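Local coordinates for aminotransferase class-III (Sphaerobacter thermophilus DSM 20745, PDB 6K8H), which belongs to the class-III aminotransferases, of the fold-type I architecture, and binds (5-hydroxy-4,6-dimethylpyridin-3-yl)methyl dihydrogen phosphate in the crystal, at residues S372-I376 with A416-L421; R342-G347 with L421-V427. All blocks are in the same frame, centred on the assembly; numbering follows the deposited sequence.

Contact 1 (S372-I376 with A416-L421)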
loop_
_atom_site.group_PDB
_atom_site.type_symbol
_atom_site.label_atom_id
_atom_site.label_comp_id
_atom_site.label_asym_id
_atom_site.label_seq_id
_atom_site.Cartn_x
_atom_site.Cartn_y
_atom_site.Cartn_z
ATOM N N SER B 372 11.571 -17.968 15.125
ATOM C CA SER B 372 11.830 -18.581 13.826
ATOM C C SER B 372 12.613 -17.673 12.882
ATOM O O SER B 372 12.620 -17.920 11.668
ATOM C CB SER B 372 10.512 -18.996 13.163
ATOM O OG SER B 372 9.628 -17.896 13.094
ATOM N N LEU B 373 13.283 -16.648 13.404
ATOM C CA LEU B 373 14.114 -15.751 12.612
ATOM C C LEU B 373 15.577 -15.956 12.979
ATOM O O LEU B 373 15.910 -16.103 14.161
ATOM C CB LEU B 373 13.725 -14.288 12.859
ATOM C CG LEU B 373 12.291 -13.868 12.528
ATOM C CD1 LEU B 373 12.010 -12.484 13.095
ATOM C CD2 LEU B 373 12.093 -13.866 11.034
ATOM N N PHE B 374 16.455 -15.937 11.978
ATOM C CA PHE B 374 17.880 -16.112 12.245
ATOM C C PHE B 374 18.700 -15.324 11.228
ATOM O O PHE B 374 18.237 -15.013 10.126
ATOM C CB PHE B 374 18.271 -17.596 12.236
ATOM C CG PHE B 374 18.118 -18.259 10.894
ATOM C CD1 PHE B 374 19.153 -18.234 9.974
ATOM C CD2 PHE B 374 16.945 -18.912 10.557
ATOM C CE1 PHE B 374 19.019 -18.831 8.743
ATOM C CE2 PHE B 374 16.804 -19.515 9.334
ATOM C CZ PHE B 374 17.836 -19.478 8.424
ATOM N N HIS B 375 19.940 -15.026 11.611
ATOM C CA HIS B 375 20.881 -14.273 10.777
ATOM C C HIS B 375 22.271 -14.860 10.996
ATOM O O HIS B 375 22.770 -14.860 12.131
ATOM C CB HIS B 375 20.859 -12.777 11.140
ATOM C CG HIS B 375 21.322 -11.862 10.043
ATOM N ND1 HIS B 375 22.429 -12.124 9.263
ATOM C CD2 HIS B 375 20.832 -10.675 9.608
ATOM C CE1 HIS B 375 22.601 -11.144 8.393
ATOM N NE2 HIS B 375 21.639 -10.255 8.573
ATOM N N ILE B 376 22.883 -15.387 9.920
ATOM C CA ILE B 376 24.259 -15.883 9.959
ATOM C C ILE B 376 25.211 -14.724 9.695
ATOM O O ILE B 376 24.960 -13.879 8.830
ATOM C CB ILE B 376 24.479 -17.014 8.940
ATOM C CG1 ILE B 376 23.378 -18.073 9.047
ATOM C CG2 ILE B 376 25.848 -17.648 9.149
ATOM C CD1 ILE B 376 23.477 -19.158 7.971
ATOM N N ALA B 416 21.908 -11.598 2.545
ATOM C CA ALA B 416 22.605 -11.314 3.791
ATOM C C ALA B 416 22.761 -12.552 4.667
ATOM O O ALA B 416 23.473 -12.487 5.674
ATOM C CB ALA B 416 21.868 -10.213 4.577
ATOM N N LEU B 417 22.165 -13.683 4.268
ATOM C CA LEU B 417 22.040 -14.882 5.099
ATOM C C LEU B 417 21.126 -14.619 6.296
ATOM O O LEU B 417 21.283 -15.213 7.368
ATOM C CB LEU B 417 23.407 -15.442 5.539
ATOM C CG LEU B 417 24.437 -15.629 4.418
ATOM C CD1 LEU B 417 25.706 -16.285 4.930
ATOM C CD2 LEU B 417 23.876 -16.418 3.228
ATOM N N PHE B 418 20.112 -13.799 6.028
ATOM C CA PHE B 418 18.989 -13.592 6.966
ATOM C C PHE B 418 17.926 -14.589 6.496
ATOM O O PHE B 418 17.651 -14.637 5.301
ATOM C CB PHE B 418 18.433 -12.174 6.874
ATOM C CG PHE B 418 17.073 -12.032 7.506
ATOM C CD1 PHE B 418 16.920 -12.138 8.876
ATOM C CD2 PHE B 418 15.946 -11.816 6.730
ATOM C CE1 PHE B 418 15.671 -12.005 9.460
ATOM C CE2 PHE B 418 14.698 -11.690 7.316
ATOM C CZ PHE B 418 14.563 -11.788 8.679
ATOM N N GLY B 419 17.365 -15.366 7.413
ATOM C CA GLY B 419 16.393 -16.363 7.020
ATOM C C GLY B 419 15.314 -16.563 8.065
ATOM O O GLY B 419 15.398 -16.076 9.199
ATOM N N CYS B 420 14.269 -17.270 7.646
ATOM C CA CYS B 420 13.113 -17.524 8.496
ATOM C C CYS B 420 12.595 -18.936 8.244
ATOM O O CYS B 420 12.673 -19.470 7.133
ATOM C CB CYS B 420 12.005 -16.480 8.300
ATOM S SG CYS B 420 11.324 -16.423 6.624
ATOM N N LEU B 421 12.062 -19.539 9.294
ATOM C CA LEU B 421 11.388 -20.821 9.143
ATOM C C LEU B 421 9.910 -20.653 8.775
ATOM O O LEU B 421 9.299 -19.604 8.976
ATOM C CB LEU B 421 11.499 -21.636 10.431
ATOM C CG LEU B 421 12.848 -21.700 11.131
ATOM C CD1 LEU B 421 12.709 -22.444 12.460
ATOM C CD2 LEU B 421 13.852 -22.404 10.235
HETATM O O HOH W 1 26.123 -13.146 6.613
#
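The ring of Phe374 lies over Gly419 where the two antiparallel strands 373-376 and 418-420 run side by side. With CG between the backbone N and the carbonyl carbon (chi1 65°) the ring leans across the neighbouring strand, and Gly419 CA makes a CH-pi contact with its face, 4.0 Å from the Phe374 centroid. Gly419 O lies over the same ring, 3.5 Å from its plane and offset toward the rim. The two residues form a hydrogen-bonded pair: Gly419 N reaches Phe374 O at 2.9 Å, nearly straight, and Phe374 N returns a bond to Gly419 O. On either side of this pair, Leu421 N bonds to Ser372 O and Ile376 N to Leu417 O.

On the other face of the sheet, the side chains of His375 and Phe418 cross at about a right angle, Phe418 CB making a CH-pi contact over the imidazole face. His375 ND1 donates to Ile376 O at 3.1 Å; the acceptor is in the ring plane but the donor stands above the carbonyl plane, so the bond merely helps to hold the ring's rotation. A water also donates to Ile376 O and to Ala416 O. Leu373 CD2 touches Phe418 CZ (4.0 Å) and Cys420 CB. Phe433 meets the Phe374 ring edge-to-face.

Four main-chain bonds thus satisfy the buried amides and carbonyls they join, between an aromatic-on-glycine face and one of His375, Phe418, Leu373 and Cys420.

Contact 2 (R342-G347 with L421-V427); sequences RLATLG and LSTPMGV
Arg342 reaches from helix 337-361 to the turn that follows strand 418-420 and grips two of its carbonyl oxygens. NH1 of Arg342 donates to Met425 O at 2.8 Å, almost in line with the carbonyl bond, with the oxygen in the guanidinium plane. NH2 of Arg342 gives a bond of the same length, 2.8 Å, to Thr423 O; here the donor sits on a lone pair in the carbonyl plane, and the oxygen is tilted from the guanidinium plane. Neither bond is straight at the hydrogen, the angles being 143° and 153°. Extended through chi1 and chi2, the chain bends at chi3 (64°), bringing the guanidinium edge to the loop. Glu339 forms a salt bridge with the same NH2, so this nitrogen serves both a carboxylate and the turn.

The loop is braced from within as well. Ser422 to Met425 form a type I beta turn, closed by Met425 N to Ser422 O, and Ser422 N makes a weak bond to Met425 SD. Thr423 OG1 is hydrogen-bonded to His76.

Apolar packing makes up the rest. Leu421 CD1 rests on the helix backbone, 3.5 Å from Gly347 N and 3.6 Å from Leu343 O, and meets Leu346 CB at 3.7 Å. Leu346 splits its two methyls: CD1 lies 3.5 Å from Met425 O, while CD2 packs beside Gly426 and reaches Val427 CG2 at 4.0 Å. Leu343 CD2 borders Ser422 and Thr423 more loosely.

Gly426 takes the N-cap position of helix 427-445. One partly exposed arginine satisfies two loop carbonyls while Leu343, Leu346 and Leu421 pack alongside, which sets the turn and the start of that helix against helix 337-361.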
loop_
_atom_site.group_PDB
_atom_site.type_symbol
_atom_site.label_atom_id
_atom_site.label_comp_id
_atom_site.label_asym_id
_atom_site.label_seq_id
_atom_site.Cartn_x
_atom_site.Cartn_y
_atom_site.Cartn_z
ATOM N N ARG B 342 7.224 -24.722 18.917
ATOM C CA ARG B 342 7.892 -25.614 17.972
ATOM C C ARG B 342 8.838 -24.845 17.053
ATOM O O ARG B 342 9.972 -25.274 16.814
ATOM C CB ARG B 342 6.853 -26.387 17.155
ATOM C CG ARG B 342 7.461 -27.441 16.237
ATOM C CD ARG B 342 6.387 -28.238 15.492
ATOM N NE ARG B 342 5.590 -27.424 14.573
ATOM C CZ ARG B 342 5.950 -27.153 13.321
ATOM N NH1 ARG B 342 7.094 -27.615 12.856
ATOM N NH2 ARG B 342 5.178 -26.421 12.535
ATOM N N LEU B 343 8.379 -23.713 16.512
ATOM C CA LEU B 343 9.241 -22.883 15.669
ATOM C C LEU B 343 10.467 -22.398 16.432
ATOM O O LEU B 343 11.564 -22.323 15.870
ATOM C CB LEU B 343 8.466 -21.690 15.119
ATOM C CG LEU B 343 7.330 -21.996 14.143
ATOM C CD1 LEU B 343 6.552 -20.730 13.875
ATOM C CD2 LEU B 343 7.842 -22.613 12.849
ATOM N N ALA B 344 10.303 -22.052 17.708
ATOM C CA ALA B 344 11.450 -21.562 18.464
ATOM C C ALA B 344 12.458 -22.676 18.701
ATOM O O ALA B 344 13.673 -22.457 18.619
ATOM C CB ALA B 344 10.979 -20.955 19.786
ATOM N N THR B 345 11.975 -23.888 18.975
ATOM C CA THR B 345 12.888 -25.013 19.134
ATOM C C THR B 345 13.625 -25.297 17.833
ATOM O O THR B 345 14.849 -25.480 17.824
ATOM C CB THR B 345 12.123 -26.237 19.616
ATOM O OG1 THR B 345 11.612 -25.964 20.927
ATOM C CG2 THR B 345 13.043 -27.445 19.657
ATOM N N LEU B 346 12.892 -25.323 16.714
ATOM C CA LEU B 346 13.541 -25.557 15.430
ATOM C C LEU B 346 14.557 -24.462 15.114
ATOM O O LEU B 346 15.634 -24.739 14.567
ATOM C CB LEU B 346 12.490 -25.642 14.324
ATOM C CG LEU B 346 11.654 -26.926 14.253
ATOM C CD1 LEU B 346 10.553 -26.789 13.200
ATOM C CD2 LEU B 346 12.541 -28.135 13.973
ATOM N N GLY B 347 14.238 -23.212 15.461
ATOM C CA GLY B 347 15.171 -22.125 15.213
ATOM C C GLY B 347 16.429 -22.254 16.044
ATOM O O GLY B 347 17.542 -22.055 15.541
ATOM N N LEU B 421 12.062 -19.539 9.294
ATOM C CA LEU B 421 11.388 -20.821 9.143
ATOM C C LEU B 421 9.910 -20.653 8.775
ATOM O O LEU B 421 9.299 -19.604 8.976
ATOM C CB LEU B 421 11.499 -21.636 10.431
ATOM C CG LEU B 421 12.848 -21.700 11.131
ATOM C CD1 LEU B 421 12.709 -22.444 12.460
ATOM C CD2 LEU B 421 13.852 -22.404 10.235
ATOM N N SER B 422 9.344 -21.721 8.221
ATOM C CA SER B 422 7.915 -21.824 7.972
ATOM C C SER B 422 7.359 -23.068 8.668
ATOM O O SER B 422 8.086 -24.033 8.943
ATOM C CB SER B 422 7.633 -21.861 6.467
ATOM O OG SER B 422 8.197 -23.023 5.872
ATOM N N THR B 423 6.057 -23.031 8.959
ATOM C CA THR B 423 5.437 -24.124 9.702
ATOM C C THR B 423 5.474 -25.484 8.995
ATOM O O THR B 423 5.425 -26.500 9.709
ATOM C CB THR B 423 3.981 -23.779 10.062
ATOM O OG1 THR B 423 3.241 -23.494 8.873
ATOM C CG2 THR B 423 3.910 -22.589 11.025
ATOM N N PRO B 424 5.554 -25.602 7.660
ATOM C CA PRO B 424 5.757 -26.941 7.079
ATOM C C PRO B 424 7.100 -27.554 7.429
ATOM O O PRO B 424 7.306 -28.743 7.148
ATOM C CB PRO B 424 5.634 -26.696 5.564
ATOM C CG PRO B 424 4.820 -25.476 5.451
ATOM C CD PRO B 424 5.246 -24.616 6.602
ATOM N N MET B 425 8.020 -26.797 8.020
ATOM C CA MET B 425 9.349 -27.320 8.293
ATOM C C MET B 425 9.382 -28.162 9.556
ATOM O O MET B 425 8.620 -27.945 10.503
ATOM C CB MET B 425 10.370 -26.187 8.431
ATOM C CG MET B 425 10.726 -25.532 7.127
ATOM S SD MET B 425 11.884 -24.162 7.347
ATOM C CE MET B 425 12.032 -23.632 5.642
ATOM N N GLY B 426 10.294 -29.127 9.555
ATOM C CA GLY B 426 10.623 -29.899 10.729
ATOM C C GLY B 426 12.120 -30.100 10.847
ATOM O O GLY B 426 12.913 -29.394 10.208
ATOM N N VAL B 427 12.519 -31.057 11.687
ATOM C CA VAL B 427 13.944 -31.371 11.816
ATOM C C VAL B 427 14.592 -31.715 10.477
ATOM O O VAL B 427 15.735 -31.286 10.245
ATOM C CB VAL B 427 14.142 -32.468 12.883
ATOM C CG1 VAL B 427 15.531 -33.069 12.800
ATOM C CG2 VAL B 427 13.881 -31.883 14.260
#

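Overall arrangement
Contacts 1 and 2 lie about 12 Å apart between centres, on the same side of the chain's centre, and share Leu421, where the strand 418-420 gives way to the loop leading into helix 427-445. Along the chain the order is 342-347, 372-376, 416-421, 421-427, so contact 1 is nested inside the loop that contact 2 closes. They also touch directly, Ser372 CB packing on Leu343 CB at 3.9 Å, so that the sheet edge, helix 337-361 and the start of helix 427-445 pack against one another. The side chain of Phe418 in contact 1 is about 8 Å from the bound ligand, so contact 1 is near the pocket without lining it.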